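Local coordinates for protein peptidase M3B, oligoendopeptidase F (Enterococcus faecium, PDB 2QR4) that probably hydrolyses peptide bonds in short peptides, as a metallopeptidase of the oligoendopeptidase F branch of family M3, at residues A[250-255]-A[505-510]; A[263-268]-A[572-577]. One frame throughout, in Å; residues are numbered along the deposited sequence.

Contact 1: residues A[250-255]-A[505-510]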
loop_
_atom_site.group_PDB
_atom_site.type_symbol
_atom_site.label_atom_id
_atom_site.label_comp_id
_atom_site.label_asym_id
_atom_site.label_seq_id
_atom_site.Cartn_x
_atom_site.Cartn_y
_atom_site.Cartn_z
ATOM N N ASP A 250 1.376 1.348 -29.464
ATOM C CA ASP A 250 1.284 2.676 -30.122
ATOM C C ASP A 250 0.288 2.662 -31.267
ATOM O O ASP A 250 -0.582 3.518 -31.348
ATOM C CB ASP A 250 2.636 3.153 -30.665
ATOM C CG ASP A 250 3.652 3.441 -29.565
ATOM O OD1 ASP A 250 3.249 3.768 -28.431
ATOM O OD2 ASP A 250 4.867 3.338 -29.844
ATOM N N THR A 251 0.410 1.669 -32.141
ATOM C CA THR A 251 -0.515 1.498 -33.252
ATOM C C THR A 251 -1.970 1.453 -32.795
ATOM O O THR A 251 -2.825 2.114 -33.380
ATOM C CB THR A 251 -0.212 0.221 -34.016
ATOM O OG1 THR A 251 1.083 0.325 -34.602
ATOM C CG2 THR A 251 -1.228 0.003 -35.102
ATOM N N LEU A 252 -2.243 0.679 -31.750
ATOM C CA LEU A 252 -3.601 0.591 -31.202
ATOM C C LEU A 252 -4.097 1.961 -30.760
ATOM O O LEU A 252 -5.154 2.419 -31.198
ATOM C CB LEU A 252 -3.671 -0.393 -30.028
ATOM C CG LEU A 252 -4.989 -0.373 -29.251
ATOM C CD1 LEU A 252 -6.138 -1.071 -30.033
ATOM C CD2 LEU A 252 -4.781 -1.021 -27.899
ATOM N N VAL A 253 -3.327 2.624 -29.907
ATOM C CA VAL A 253 -3.734 3.929 -29.388
ATOM C C VAL A 253 -3.891 4.984 -30.504
ATOM O O VAL A 253 -4.844 5.766 -30.495
ATOM C CB VAL A 253 -2.776 4.402 -28.262
ATOM C CG1 VAL A 253 -3.046 5.845 -27.869
ATOM C CG2 VAL A 253 -2.919 3.491 -27.054
ATOM N N ASP A 254 -2.978 4.977 -31.476
ATOM C CA ASP A 254 -3.021 5.929 -32.595
ATOM C C ASP A 254 -4.181 5.713 -33.549
ATOM O O ASP A 254 -4.826 6.677 -33.966
ATOM C CB ASP A 254 -1.711 5.922 -33.390
ATOM C CG ASP A 254 -0.550 6.486 -32.588
ATOM O OD1 ASP A 254 -0.804 7.063 -31.509
ATOM O OD2 ASP A 254 0.614 6.348 -33.024
ATOM N N VAL A 255 -4.432 4.463 -33.928
ATOM C CA VAL A 255 -5.537 4.184 -34.846
ATOM C C VAL A 255 -6.887 4.480 -34.183
ATOM O O VAL A 255 -7.775 5.069 -34.794
ATOM C CB VAL A 255 -5.486 2.737 -35.373
ATOM C CG1 VAL A 255 -6.727 2.425 -36.185
ATOM C CG2 VAL A 255 -4.207 2.515 -36.213
ATOM N N TYR A 505 -7.360 -6.632 -24.865
ATOM C CA TYR A 505 -8.748 -6.836 -25.259
ATOM C C TYR A 505 -8.980 -6.251 -26.650
ATOM O O TYR A 505 -9.647 -6.850 -27.464
ATOM C CB TYR A 505 -9.722 -6.190 -24.272
ATOM C CG TYR A 505 -9.798 -6.851 -22.917
ATOM C CD1 TYR A 505 -10.201 -8.167 -22.772
ATOM C CD2 TYR A 505 -9.502 -6.136 -21.775
ATOM C CE1 TYR A 505 -10.278 -8.756 -21.511
ATOM C CE2 TYR A 505 -9.582 -6.706 -20.532
ATOM C CZ TYR A 505 -9.963 -7.998 -20.394
ATOM O OH TYR A 505 -10.002 -8.509 -19.117
ATOM N N SER A 506 -8.414 -5.080 -26.906
ATOM C CA SER A 506 -8.660 -4.352 -28.146
ATOM C C SER A 506 -7.864 -4.881 -29.337
ATOM O O SER A 506 -8.346 -4.849 -30.471
ATOM C CB SER A 506 -8.352 -2.872 -27.943
ATOM O OG SER A 506 -8.944 -2.418 -26.748
ATOM N N THR A 507 -6.639 -5.335 -29.092
ATOM C CA THR A 507 -5.814 -5.872 -30.176
ATOM C C THR A 507 -6.366 -7.223 -30.574
ATOM O O THR A 507 -6.416 -7.567 -31.762
ATOM C CB THR A 507 -4.319 -6.012 -29.787
ATOM O OG1 THR A 507 -4.191 -6.864 -28.648
ATOM C CG2 THR A 507 -3.730 -4.664 -29.444
ATOM N N GLY A 508 -6.806 -7.973 -29.566
ATOM C CA GLY A 508 -7.388 -9.293 -29.770
ATOM C C GLY A 508 -8.681 -9.233 -30.549
ATOM O O GLY A 508 -8.893 -10.020 -31.471
ATOM N N PHE A 509 -9.544 -8.294 -30.179
ATOM C CA PHE A 509 -10.813 -8.095 -30.868
ATOM C C PHE A 509 -10.581 -7.744 -32.334
ATOM O O PHE A 509 -11.228 -8.292 -33.230
ATOM C CB PHE A 509 -11.593 -6.970 -30.190
ATOM C CG PHE A 509 -12.908 -6.652 -30.850
ATOM C CD1 PHE A 509 -14.099 -7.126 -30.318
ATOM C CD2 PHE A 509 -12.955 -5.869 -31.996
ATOM C CE1 PHE A 509 -15.318 -6.829 -30.917
ATOM C CE2 PHE A 509 -14.167 -5.571 -32.602
ATOM C CZ PHE A 509 -15.350 -6.044 -32.060
ATOM N N SER A 510 -9.652 -6.824 -32.569
ATOM C CA SER A 510 -9.280 -6.439 -33.921
ATOM C C SER A 510 -8.712 -7.624 -34.688
ATOM O O SER A 510 -9.054 -7.830 -35.852
ATOM C CB SER A 510 -8.289 -5.274 -33.896
ATOM O OG SER A 510 -8.938 -4.108 -33.420
#
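In the helical interior of this M3-family peptidase, helix 246-258 meets helix 503-520 through one leucine, Leu252, which reaches Ser506 and Thr507. The closest pair of CA atoms, Leu252 CA and Thr507 CA, is 6.9 Å apart, and the branched end of the leucine spans that interval. With CG anti to the backbone N (chi1 170°), both methyls are carried to the serine: Leu252 CD1 lies 3.5 Å from Ser506 CB, and CD2 of the same leucine is 4.0 Å from that carbon. Leu252 CD2 also meets Thr507 CG2 at 4.1 Å, the two side chains crossing at about a right angle. All three residues are buried, as expected of a contact between helices in the core of a largely alpha-helical peptidase. The serine meets the leucine with CB, while its OG is hydrogen-bonded to helix 418-454, at the O atoms of Thr435 and Val436 and at Thr440 OG1; Leu252 touches Thr440 as well. The carbonyl Ser506 O accepts from both Ser510 N, at 3.2 Å, and Ser510 OG, at 3.1 Å. The hydroxyl bond makes a C=O...donor angle of 163°, adding a side-chain tie to the helical backbone bond.

Contact 2: residues A[263-268]-A[572-577]; sequences LHRYME and ELEELI
Glu574 OE2 is gripped by two groups: Arg265 NH1 of helix 260-274, 3.0 Å away in a salt bridge, and a water that donates to it over 2.7 Å. That water also donates to Arg265 O, 3.0 Å from the water oxygen, and so links the carboxylate to the backbone of the very residue whose side chain it pairs with. The direct hydrogen bond from NH1 to OE2 is weak, its N-H...O angle being 130°, and OE2 meets the guanidinium obliquely. The other carboxylate oxygen, Glu574 OE1, sits at the guanidinium edge, in its plane and equally 3.0 Å from Arg265 NH1. A single terminal nitrogen therefore faces both oxygens, with the guanidinium and carboxylate planes 62° apart, which is not the coplanar, two-nitrogen form of an Arg-Glu pair. Glu574 reaches across with its chain extended beyond CG (chi2 172°), whereas the arginine arrives bent at chi2 and chi3 and crosses it at about a right angle. The second guanidinium nitrogen, Arg265 NH2, hydrogen-bonds to Asn571 OD1, one turn earlier on helix 557-579, so the arginine holds that helix at two points. Nearby, Leu573 packs on Leu269 and Leu429. The Arg265-Glu574 pair with its water is an interhelical salt bridge on the surface of this largely helical protein, joining helix 260-274 to the C-terminal helix.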
loop_
_atom_site.group_PDB
_atom_site.type_symbol
_atom_site.label_atom_id
_atom_site.label_comp_id
_atom_site.label_asym_id
_atom_site.label_seq_id
_atom_site.Cartn_x
_atom_site.Cartn_y
_atom_site.Cartn_z
ATOM N N LEU A 263 -16.957 6.662 -32.936
ATOM C CA LEU A 263 -17.614 6.591 -31.624
ATOM C C LEU A 263 -18.534 7.795 -31.425
ATOM O O LEU A 263 -19.674 7.647 -30.973
ATOM C CB LEU A 263 -16.581 6.596 -30.489
ATOM C CG LEU A 263 -16.786 5.775 -29.198
ATOM C CD1 LEU A 263 -16.123 6.436 -27.991
ATOM C CD2 LEU A 263 -18.223 5.477 -28.876
ATOM N N HIS A 264 -18.021 8.988 -31.738
ATOM C CA HIS A 264 -18.797 10.209 -31.601
ATOM C C HIS A 264 -20.122 10.046 -32.314
ATOM O O HIS A 264 -21.182 10.316 -31.741
ATOM C CB HIS A 264 -18.038 11.425 -32.159
ATOM C CG HIS A 264 -16.801 11.768 -31.387
ATOM N ND1 HIS A 264 -15.916 12.744 -31.793
ATOM C CD2 HIS A 264 -16.282 11.238 -30.254
ATOM C CE1 HIS A 264 -14.915 12.813 -30.933
ATOM N NE2 HIS A 264 -15.115 11.913 -29.987
ATOM N N ARG A 265 -20.051 9.572 -33.554
ATOM C CA ARG A 265 -21.231 9.308 -34.368
ATOM C C ARG A 265 -22.170 8.276 -33.742
ATOM O O ARG A 265 -23.388 8.449 -33.773
ATOM C CB ARG A 265 -20.815 8.801 -35.742
ATOM C CG ARG A 265 -20.891 9.810 -36.838
ATOM C CD ARG A 265 -21.704 9.220 -37.985
ATOM N NE ARG A 265 -20.886 8.472 -38.925
ATOM C CZ ARG A 265 -21.394 7.713 -39.883
ATOM N NH1 ARG A 265 -22.706 7.589 -39.996
ATOM N NH2 ARG A 265 -20.599 7.063 -40.714
ATOM N N TYR A 266 -21.602 7.198 -33.201
ATOM C CA TYR A 266 -22.408 6.151 -32.570
ATOM C C TYR A 266 -23.149 6.718 -31.355
ATOM O O TYR A 266 -24.294 6.356 -31.082
ATOM C CB TYR A 266 -21.523 4.966 -32.175
ATOM C CG TYR A 266 -22.272 3.781 -31.621
ATOM C CD1 TYR A 266 -23.493 3.402 -32.150
ATOM C CD2 TYR A 266 -21.744 3.020 -30.590
ATOM C CE1 TYR A 266 -24.179 2.321 -31.661
ATOM C CE2 TYR A 266 -22.424 1.931 -30.092
ATOM C CZ TYR A 266 -23.646 1.585 -30.635
ATOM O OH TYR A 266 -24.338 0.484 -30.169
HETATM N N MSE A 267 -22.502 7.645 -30.657
HETATM C CA MSE A 267 -23.122 8.314 -29.515
HETATM C C MSE A 267 -24.270 9.251 -29.944
HETATM O O MSE A 267 -25.318 9.274 -29.302
HETATM C CB MSE A 267 -22.065 9.038 -28.684
HETATM C CG MSE A 267 -21.049 8.086 -28.045
HETATM SE SE MSE A 267 -21.807 6.764 -26.772
HETATM C CE MSE A 267 -22.200 5.275 -27.979
ATOM N N GLU A 268 -24.102 9.981 -31.046
ATOM C CA GLU A 268 -25.217 10.749 -31.602
ATOM C C GLU A 268 -26.409 9.838 -31.871
ATOM O O GLU A 268 -27.560 10.196 -31.583
ATOM C CB GLU A 268 -24.830 11.487 -32.896
ATOM C CG GLU A 268 -23.648 12.458 -32.750
ATOM C CD GLU A 268 -24.006 13.807 -32.079
ATOM O OE1 GLU A 268 -25.190 14.064 -31.724
ATOM O OE2 GLU A 268 -23.070 14.621 -31.909
ATOM N N GLU A 572 -25.302 1.498 -42.001
ATOM C CA GLU A 572 -26.464 0.661 -42.319
ATOM C C GLU A 572 -27.550 0.759 -41.232
ATOM O O GLU A 572 -28.739 0.792 -41.535
ATOM C CB GLU A 572 -26.059 -0.805 -42.565
ATOM C CG GLU A 572 -27.253 -1.746 -42.822
ATOM C CD GLU A 572 -26.860 -3.216 -42.977
ATOM O OE1 GLU A 572 -25.663 -3.558 -42.803
ATOM O OE2 GLU A 572 -27.758 -4.036 -43.285
ATOM N N LEU A 573 -27.138 0.823 -39.973
ATOM C CA LEU A 573 -28.086 0.967 -38.860
ATOM C C LEU A 573 -28.849 2.300 -38.923
ATOM O O LEU A 573 -30.058 2.339 -38.741
ATOM C CB LEU A 573 -27.355 0.843 -37.515
ATOM C CG LEU A 573 -28.228 0.953 -36.260
ATOM C CD1 LEU A 573 -29.405 -0.060 -36.280
ATOM C CD2 LEU A 573 -27.393 0.801 -35.005
ATOM N N GLU A 574 -28.131 3.389 -39.176
ATOM C CA GLU A 574 -28.763 4.685 -39.374
ATOM C C GLU A 574 -29.798 4.664 -40.498
ATOM O O GLU A 574 -30.907 5.166 -40.329
ATOM C CB GLU A 574 -27.715 5.752 -39.667
ATOM C CG GLU A 574 -26.857 6.099 -38.482
ATOM C CD GLU A 574 -25.715 6.998 -38.859
ATOM O OE1 GLU A 574 -25.673 7.426 -40.027
ATOM O OE2 GLU A 574 -24.858 7.272 -37.994
ATOM N N GLU A 575 -29.435 4.092 -41.645
ATOM C CA GLU A 575 -30.349 4.061 -42.787
ATOM C C GLU A 575 -31.568 3.229 -42.435
ATOM O O GLU A 575 -32.693 3.529 -42.832
ATOM C CB GLU A 575 -29.666 3.500 -44.041
ATOM C CG GLU A 575 -28.575 4.404 -44.618
ATOM C CD GLU A 575 -27.660 3.685 -45.614
ATOM O OE1 GLU A 575 -27.856 2.471 -45.879
ATOM O OE2 GLU A 575 -26.735 4.348 -46.137
ATOM N N LEU A 576 -31.338 2.180 -41.666
ATOM C CA LEU A 576 -32.416 1.334 -41.234
ATOM C C LEU A 576 -33.356 2.142 -40.332
ATOM O O LEU A 576 -34.568 2.139 -40.528
ATOM C CB LEU A 576 -31.829 0.135 -40.504
ATOM C CG LEU A 576 -32.605 -1.169 -40.521
ATOM C CD1 LEU A 576 -31.633 -2.317 -40.334
ATOM C CD2 LEU A 576 -33.664 -1.152 -39.418
ATOM N N ILE A 577 -32.793 2.856 -39.361
ATOM C CA ILE A 577 -33.595 3.692 -38.463
ATOM C C ILE A 577 -34.414 4.744 -39.221
ATOM O O ILE A 577 -35.499 5.126 -38.788
ATOM C CB ILE A 577 -32.720 4.412 -37.399
ATOM C CG1 ILE A 577 -32.014 3.402 -36.485
ATOM C CG2 ILE A 577 -33.557 5.398 -36.592
ATOM C CD1 ILE A 577 -32.949 2.416 -35.823
HETATM O O HOH W 1 -25.341 8.917 -35.947
#

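In the fold
The centres of contacts 1 and 2 lie about 22 Å apart and their nearest atoms about 10 Å, so the two do not touch. Their first segments belong to consecutive helices, 246-258 and 260-274; the second segments lie on 503-520 and 557-579. Along the chain the order is 250-255, 263-268, 505-510, 572-577, so the connections cross. The centre of contact 1 is about 13 Å from the chain centre, that of contact 2 about 28 Å, placing one in the interior and the other toward the periphery. Helix 557-579 connects both neighbourhoods: its Tyr558 and Ile559 touch residues of contact 1, and its later turns form contact 2. Sequentially adjacent helices thereby meet helices from the last part of the chain at two depths of the fold.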